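Local coordinates for dihydrodipicolinate synthase (Agrobacterium tumefaciens, PDB 3B4U), which probably catalyses the condensation of pyruvate with aspartate semialdehyde on the pathway to lysine, at residues D39-F44 and S63-A68; T47-S52 and A268-I273. All coordinates share one frame; numbering follows the deposited sequence.

Interaction 1 of 2, residues D39-F44 and S63-A68; sequences DSVTLF and SSFIAA
L43 and V41 of strand 40-43 pack against the ring of F65 on helix 57-67, a buried, wholly apolar contact between a strand of the TIM barrel and the helix that follows it. The two elements belong to one beta-alpha-beta unit, completed by strand 75-79, and the V41 and L43 side chains both leave the strand on its helix-facing side. L43 carries most of the contact. Its CG lies beside the backbone N, anti to the carbonyl carbon (chi1 -52°), and from there the two methyls are brought up to the F65 ring as the two side chains meet from opposite directions. CD2 lies 3.8 Å from F65 CZ. V41 contributes more lightly and obliquely, with CG2 4.3 Å from F65 CE2. Around the leucine and the ring, I75 of the next strand touches both L43 and F65, while I27 and A30 of helix 23-35 close in on F65, so the ring lies between the barrel wall and the outer helices. L43 CB also sits over one face of the adjacent F44 ring. On F65 the geometry is that of a CH-pi contact: L43 CD1 stands 3.9 Å from the ring centroid, only 2° off the normal.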
ATOM      1  N   ASP B  39      12.674 -25.488  -3.751  1.00  7.07           N
ATOM      2  CA  ASP B  39      11.588 -26.323  -3.260  1.00  7.74           C
ATOM      3  C   ASP B  39      10.207 -25.783  -3.623  1.00  7.49           C
ATOM      4  O   ASP B  39       9.245 -26.521  -3.706  1.00  8.63           O
ATOM      5  CB  ASP B  39      11.732 -26.474  -1.731  1.00  8.36           C
ATOM      6  CG  ASP B  39      13.065 -27.077  -1.368  1.00  9.39           C
ATOM      7  OD1 ASP B  39      13.287 -28.246  -1.754  1.00 12.79           O
ATOM      8  OD2 ASP B  39      13.918 -26.443  -0.732  1.00  9.57           O
ATOM      9  N   SER B  40      10.121 -24.477  -3.824  1.00  7.15           N
ATOM     10  CA  SER B  40       8.888 -23.807  -4.206  1.00  6.28           C
ATOM     11  C   SER B  40       9.226 -22.527  -4.920  1.00  6.07           C
ATOM     12  O   SER B  40      10.379 -22.108  -4.969  1.00  6.11           O
ATOM     13  CB  SER B  40       8.017 -23.531  -2.966  1.00  7.48           C
ATOM     14  OG  SER B  40       8.623 -22.573  -2.121  1.00  7.39           O
ATOM     15  N   VAL B  41       8.187 -21.879  -5.442  1.00  5.95           N
ATOM     16  CA  VAL B  41       8.295 -20.529  -5.948  1.00  5.75           C
ATOM     17  C   VAL B  41       7.264 -19.662  -5.275  1.00  5.61           C
ATOM     18  O   VAL B  41       6.118 -20.066  -5.076  1.00  6.34           O
ATOM     19  CB  VAL B  41       8.158 -20.505  -7.511  1.00  6.29           C
ATOM     20  CG1 VAL B  41       9.321 -21.231  -8.192  1.00  7.83           C
ATOM     21  CG2 VAL B  41       6.806 -21.073  -8.009  1.00  8.05           C
ATOM     22  N   THR B  42       7.680 -18.449  -4.955  1.00  5.38           N
ATOM     23  CA  THR B  42       6.803 -17.452  -4.337  1.00  5.65           C
ATOM     24  C   THR B  42       6.432 -16.456  -5.430  1.00  5.29           C
ATOM     25  O   THR B  42       7.291 -15.797  -6.011  1.00  6.07           O
ATOM     26  CB  THR B  42       7.477 -16.737  -3.174  1.00  5.49           C
ATOM     27  OG1 THR B  42       7.729 -17.682  -2.144  1.00  6.00           O
ATOM     28  CG2 THR B  42       6.606 -15.649  -2.617  1.00  6.67           C
ATOM     29  N   LEU B  43       5.141 -16.397  -5.729  1.00  5.12           N
ATOM     30  CA  LEU B  43       4.604 -15.471  -6.716  1.00  5.27           C
ATOM     31  C   LEU B  43       4.101 -14.218  -6.052  1.00  4.95           C
ATOM     32  O   LEU B  43       3.546 -14.284  -4.958  1.00  5.72           O
ATOM     33  CB  LEU B  43       3.419 -16.134  -7.445  1.00  5.62           C
ATOM     34  CG  LEU B  43       3.689 -17.506  -8.036  1.00  6.76           C
ATOM     35  CD1 LEU B  43       2.465 -17.954  -8.831  1.00  8.64           C
ATOM     36  CD2 LEU B  43       4.988 -17.578  -8.843  1.00  8.11           C
ATOM     37  N   PHE B  44       4.271 -13.070  -6.697  1.00  5.24           N
ATOM     38  CA  PHE B  44       3.655 -11.834  -6.240  1.00  5.93           C
ATOM     39  C   PHE B  44       4.280 -11.344  -4.943  1.00  6.04           C
ATOM     40  O   PHE B  44       3.615 -10.649  -4.167  1.00  6.36           O
ATOM     41  CB  PHE B  44       2.099 -11.919  -6.100  1.00  6.15           C
ATOM     42  CG  PHE B  44       1.424 -12.822  -7.100  1.00  6.38           C
ATOM     43  CD1 PHE B  44       1.554 -12.637  -8.455  1.00  7.47           C
ATOM     44  CD2 PHE B  44       0.587 -13.838  -6.643  1.00  7.13           C
ATOM     45  CE1 PHE B  44       0.920 -13.478  -9.331  1.00  7.96           C
ATOM     46  CE2 PHE B  44      -0.067 -14.663  -7.568  1.00  7.24           C
ATOM     47  CZ  PHE B  44       0.117 -14.472  -8.879  1.00  8.01           C
ATOM     48  N   SER B  63      -4.121 -19.372 -11.787  1.00  7.21           N
ATOM     49  CA  SER B  63      -4.853 -20.378 -12.540  1.00  7.80           C
ATOM     50  C   SER B  63      -3.981 -20.959 -13.650  1.00  7.73           C
ATOM     51  O   SER B  63      -3.978 -22.169 -13.888  1.00  7.76           O
ATOM     52  CB  SER B  63      -6.116 -19.738 -13.099  1.00  8.57           C
ATOM     53  OG  SER B  63      -6.862 -20.676 -13.856  1.00 10.02           O
ATOM     54  N   SER B  64      -3.256 -20.115 -14.372  1.00  7.52           N
ATOM     55  CA  SER B  64      -2.381 -20.591 -15.437  1.00  7.97           C
ATOM     56  C   SER B  64      -1.233 -21.451 -14.918  1.00  6.93           C
ATOM     57  O   SER B  64      -0.883 -22.458 -15.547  1.00  7.21           O
ATOM     58  CB  SER B  64      -1.828 -19.423 -16.231  1.00  7.79           C
ATOM     59  OG  SER B  64      -2.844 -18.740 -16.943  1.00  9.48           O
ATOM     60  N   PHE B  65      -0.660 -21.080 -13.774  1.00  6.47           N
ATOM     61  CA  PHE B  65       0.396 -21.916 -13.179  1.00  6.75           C
ATOM     62  C   PHE B  65      -0.128 -23.306 -12.885  1.00  7.01           C
ATOM     63  O   PHE B  65       0.548 -24.316 -13.164  1.00  7.94           O
ATOM     64  CB  PHE B  65       0.885 -21.292 -11.859  1.00  6.50           C
ATOM     65  CG  PHE B  65       2.150 -20.477 -11.992  1.00  6.28           C
ATOM     66  CD1 PHE B  65       2.156 -19.262 -12.656  1.00  7.07           C
ATOM     67  CD2 PHE B  65       3.350 -20.943 -11.439  1.00  6.68           C
ATOM     68  CE1 PHE B  65       3.353 -18.556 -12.787  1.00  7.20           C
ATOM     69  CE2 PHE B  65       4.526 -20.245 -11.594  1.00  6.90           C
ATOM     70  CZ  PHE B  65       4.532 -19.045 -12.269  1.00  7.10           C
ATOM     71  N   ILE B  66      -1.325 -23.371 -12.309  1.00  7.17           N
ATOM     72  CA  ILE B  66      -1.906 -24.656 -11.928  1.00  8.13           C
ATOM     73  C   ILE B  66      -2.281 -25.469 -13.170  1.00  8.39           C
ATOM     74  O   ILE B  66      -2.012 -26.673 -13.230  1.00  8.33           O
ATOM     75  CB  ILE B  66      -3.059 -24.430 -10.941  1.00  8.71           C
ATOM     76  CG1 ILE B  66      -2.463 -23.875  -9.639  1.00 10.60           C
ATOM     77  CG2 ILE B  66      -3.818 -25.731 -10.695  1.00 10.02           C
ATOM     78  CD1 ILE B  66      -3.472 -23.420  -8.591  1.00 11.63           C
ATOM     79  N   ALA B  67      -2.833 -24.826 -14.190  1.00  8.14           N
ATOM     80  CA  ALA B  67      -3.153 -25.534 -15.437  1.00  9.23           C
ATOM     81  C   ALA B  67      -1.900 -26.043 -16.131  1.00  9.30           C
ATOM     82  O   ALA B  67      -1.938 -27.092 -16.779  1.00 10.08           O
ATOM     83  CB  ALA B  67      -3.947 -24.633 -16.367  1.00 10.39           C
ATOM     84  N   ALA B  68      -0.775 -25.351 -15.958  1.00  8.71           N
ATOM     85  CA  ALA B  68       0.511 -25.732 -16.537  1.00  9.43           C
ATOM     86  C   ALA B  68       1.177 -26.867 -15.730  1.00  9.49           C
ATOM     87  O   ALA B  68       2.275 -27.290 -16.051  1.00 10.86           O
ATOM     88  CB  ALA B  68       1.433 -24.532 -16.632  1.00  9.78           C
TER

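Interaction 2 of 2, residues T47-S52 and A268-I273; sequences TGEGCS and APLVAI
With CG beside the backbone N (chi1 -63°) and the chain extended beyond it (chi2 166°), E49 reaches toward L270, whose own CG also lies beside its backbone N (chi1 -58°) and directs CD1 back at the glutamate. The two side chains meet at a slant: L270 CD1 is 3.8 Å from E49 OE1 and 3.9 Å from E49 CG, so a methyl rests against both the aliphatic stem and the carboxylate. The carboxylate is held by other partners. OE1 accepts the backbone N-H of R267, just ahead of segment 268-273, and OE2 forms a salt bridge with K251 of helix 246-258; together they would fix its rotation. Beside it, S52 approaches the chain around the cis peptide between A268 and P269, its OG 4.2 Å from P269 CD and 4.0 Å from A268 O, too long for a hydrogen bond. S52 N bonds to E49 O at 2.8 Å, which closes a 3-10 turn over residues 50-52, and S52 O accepts a hydrogen bond from R267 NH1. The second subunit packs on A268 through G117 and on P269 through P107. The T47-G48-E49 sequence closes the GxxGE signature of this family, in the loop after the second strand, at the C-terminal end of the TIM barrel strands, where in relatives the threonines of this motif hold the carboxylate of pyruvate, as is probable here.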
ATOM      1  N   THR B  47      10.001  -9.041  -4.969  1.00  6.66           N
ATOM      2  CA  THR B  47      10.838  -9.251  -6.146  1.00  6.50           C
ATOM      3  C   THR B  47      10.032  -9.563  -7.391  1.00  6.58           C
ATOM      4  O   THR B  47      10.476  -9.354  -8.508  1.00  7.43           O
ATOM      5  CB  THR B  47      11.894 -10.349  -5.859  1.00  7.24           C
ATOM      6  OG1 THR B  47      12.556 -10.038  -4.628  1.00  8.86           O
ATOM      7  CG2 THR B  47      12.916 -10.431  -6.979  1.00  8.48           C
ATOM      8  N   GLY B  48       8.833 -10.076  -7.181  1.00  5.91           N
ATOM      9  CA  GLY B  48       7.839 -10.291  -8.220  1.00  5.84           C
ATOM     10  C   GLY B  48       7.049  -9.063  -8.566  1.00  5.31           C
ATOM     11  O   GLY B  48       6.109  -9.185  -9.358  1.00  5.88           O
ATOM     12  N   GLU B  49       7.332  -7.907  -7.994  1.00  5.45           N
ATOM     13  CA  GLU B  49       6.534  -6.729  -8.249  1.00  5.56           C
ATOM     14  C   GLU B  49       5.064  -7.013  -7.959  1.00  5.54           C
ATOM     15  O   GLU B  49       4.151  -6.506  -8.603  1.00  5.64           O
ATOM     16  CB  GLU B  49       6.734  -6.188  -9.671  1.00  5.65           C
ATOM     17  CG  GLU B  49       8.148  -5.735  -9.917  1.00  6.01           C
ATOM     18  CD  GLU B  49       8.436  -5.525 -11.379  1.00  6.61           C
ATOM     19  OE1 GLU B  49       7.973  -4.495 -11.925  1.00  6.95           O
ATOM     20  OE2 GLU B  49       9.149  -6.372 -11.969  1.00  7.00           O
ATOM     21  N   GLY B  50       4.796  -7.771  -6.886  1.00  5.56           N
ATOM     22  CA  GLY B  50       3.437  -8.206  -6.613  1.00  5.83           C
ATOM     23  C   GLY B  50       2.494  -7.064  -6.338  1.00  6.10           C
ATOM     24  O   GLY B  50       1.339  -7.108  -6.722  1.00  6.83           O
ATOM     25  N   CYS B  51       2.997  -6.009  -5.730  1.00  6.02           N
ATOM     26  CA  CYS B  51       2.212  -4.789  -5.499  1.00  6.60           C
ATOM     27  C   CYS B  51       1.674  -4.213  -6.801  1.00  6.50           C
ATOM     28  O   CYS B  51       0.601  -3.594  -6.822  1.00  7.08           O
ATOM     29  CB  CYS B  51       3.059  -3.736  -4.760  1.00  6.31           C
ATOM     30  SG  CYS B  51       4.713  -3.482  -5.477  1.00  7.63           S
ATOM     31  N   SER B  52       2.404  -4.428  -7.896  1.00  5.73           N
ATOM     32  CA  SER B  52       2.050  -3.907  -9.198  1.00  6.36           C
ATOM     33  C   SER B  52       1.191  -4.863 -10.025  1.00  6.37           C
ATOM     34  O   SER B  52       0.818  -4.501 -11.139  1.00  7.48           O
ATOM     35  CB  SER B  52       3.332  -3.591  -9.968  1.00  6.28           C
ATOM     36  OG  SER B  52       4.152  -2.737  -9.184  1.00  7.31           O
ATOM     37  N   ALA B 268       5.890   0.190 -14.016  1.00  6.29           N
ATOM     38  CA  ALA B 268       5.813   1.419 -13.253  1.00  6.70           C
ATOM     39  C   ALA B 268       5.196   1.076 -11.889  1.00  6.73           C
ATOM     40  O   ALA B 268       4.301   0.254 -11.808  1.00  7.23           O
ATOM     41  CB  ALA B 268       4.937   2.434 -14.010  1.00  7.97           C
ATOM     42  N   PRO B 269       5.659   1.721 -10.809  1.00  6.84           N
ATOM     43  CA  PRO B 269       6.535   2.882 -10.772  1.00  7.30           C
ATOM     44  C   PRO B 269       8.041   2.628 -10.765  1.00  7.00           C
ATOM     45  O   PRO B 269       8.816   3.578 -10.617  1.00  7.80           O
ATOM     46  CB  PRO B 269       6.112   3.513  -9.455  1.00  8.45           C
ATOM     47  CG  PRO B 269       5.854   2.326  -8.598  1.00  8.26           C
ATOM     48  CD  PRO B 269       5.162   1.372  -9.470  1.00  7.27           C
ATOM     49  N   LEU B 270       8.466   1.385 -10.949  1.00  6.49           N
ATOM     50  CA  LEU B 270       9.876   1.096 -11.188  1.00  6.84           C
ATOM     51  C   LEU B 270      10.250   1.566 -12.589  1.00  7.06           C
ATOM     52  O   LEU B 270       9.374   1.729 -13.441  1.00  7.62           O
ATOM     53  CB  LEU B 270      10.163  -0.388 -11.015  1.00  6.84           C
ATOM     54  CG  LEU B 270       9.836  -1.015  -9.655  1.00  6.81           C
ATOM     55  CD1 LEU B 270      10.221  -2.463  -9.609  1.00  8.28           C
ATOM     56  CD2 LEU B 270      10.507  -0.249  -8.511  1.00  9.12           C
ATOM     57  N   VAL B 271      11.545   1.756 -12.791  1.00  7.80           N
ATOM     58  CA  VAL B 271      12.082   2.083 -14.105  1.00  9.69           C
ATOM     59  C   VAL B 271      13.216   1.131 -14.472  1.00 10.88           C
ATOM     60  O   VAL B 271      13.862   0.589 -13.623  1.00 11.13           O
ATOM     61  CB  VAL B 271      12.524   3.555 -14.184  1.00 10.24           C
ATOM     62  CG1 VAL B 271      11.311   4.497 -13.938  1.00 10.57           C
ATOM     63  CG2 VAL B 271      13.653   3.860 -13.290  1.00 13.93           C
ATOM     64  N   ALA B 272      13.392   0.956 -15.778  1.00 13.57           N
ATOM     65  CA  ALA B 272      14.437   0.153 -16.393  1.00 15.04           C
ATOM     66  C   ALA B 272      15.821   0.543 -15.896  1.00 14.93           C
ATOM     67  O   ALA B 272      16.107   1.696 -15.766  1.00 13.24           O
ATOM     68  CB  ALA B 272      14.364   0.343 -17.940  1.00 17.45           C
ATOM     69  N   ILE B 273      16.688  -0.426 -15.621  1.00 15.49           N
ATOM     70  CA  ILE B 273      18.117  -0.155 -15.448  1.00 15.31           C
ATOM     71  C   ILE B 273      18.705   0.327 -16.788  1.00 14.95           C
ATOM     72  O   ILE B 273      18.490  -0.282 -17.809  1.00 14.50           O
ATOM     73  CB  ILE B 273      18.856  -1.438 -15.001  1.00 15.60           C
ATOM     74  CG1 ILE B 273      18.339  -1.956 -13.646  1.00 18.67           C
ATOM     75  CG2 ILE B 273      20.371  -1.205 -14.959  1.00 16.42           C
ATOM     76  CD1 ILE B 273      18.653  -1.085 -12.502  1.00 18.28           C
TER

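Both contacts are buried, yet they sit at different levels of the TIM barrel, their centres about 19 Å apart. Interaction 1 is local: it ties a strand to the next helix within one beta-alpha-beta unit, entirely through hydrocarbon. Interaction 2 is long-range, joining the loop that leaves the same strand to the late segment before helix 275-289, near the second subunit; there a leucine methyl meets the E49 carboxylate, which R267 and K251 hold, and a proline ring carbon lies near a serine hydroxyl. The 39-44 and 47-52 segments touch directly, F44 CB lying 4.0 Å from G50 CA, and the loop carries the chain on to helix 57-67, which supplies F65 to interaction 1.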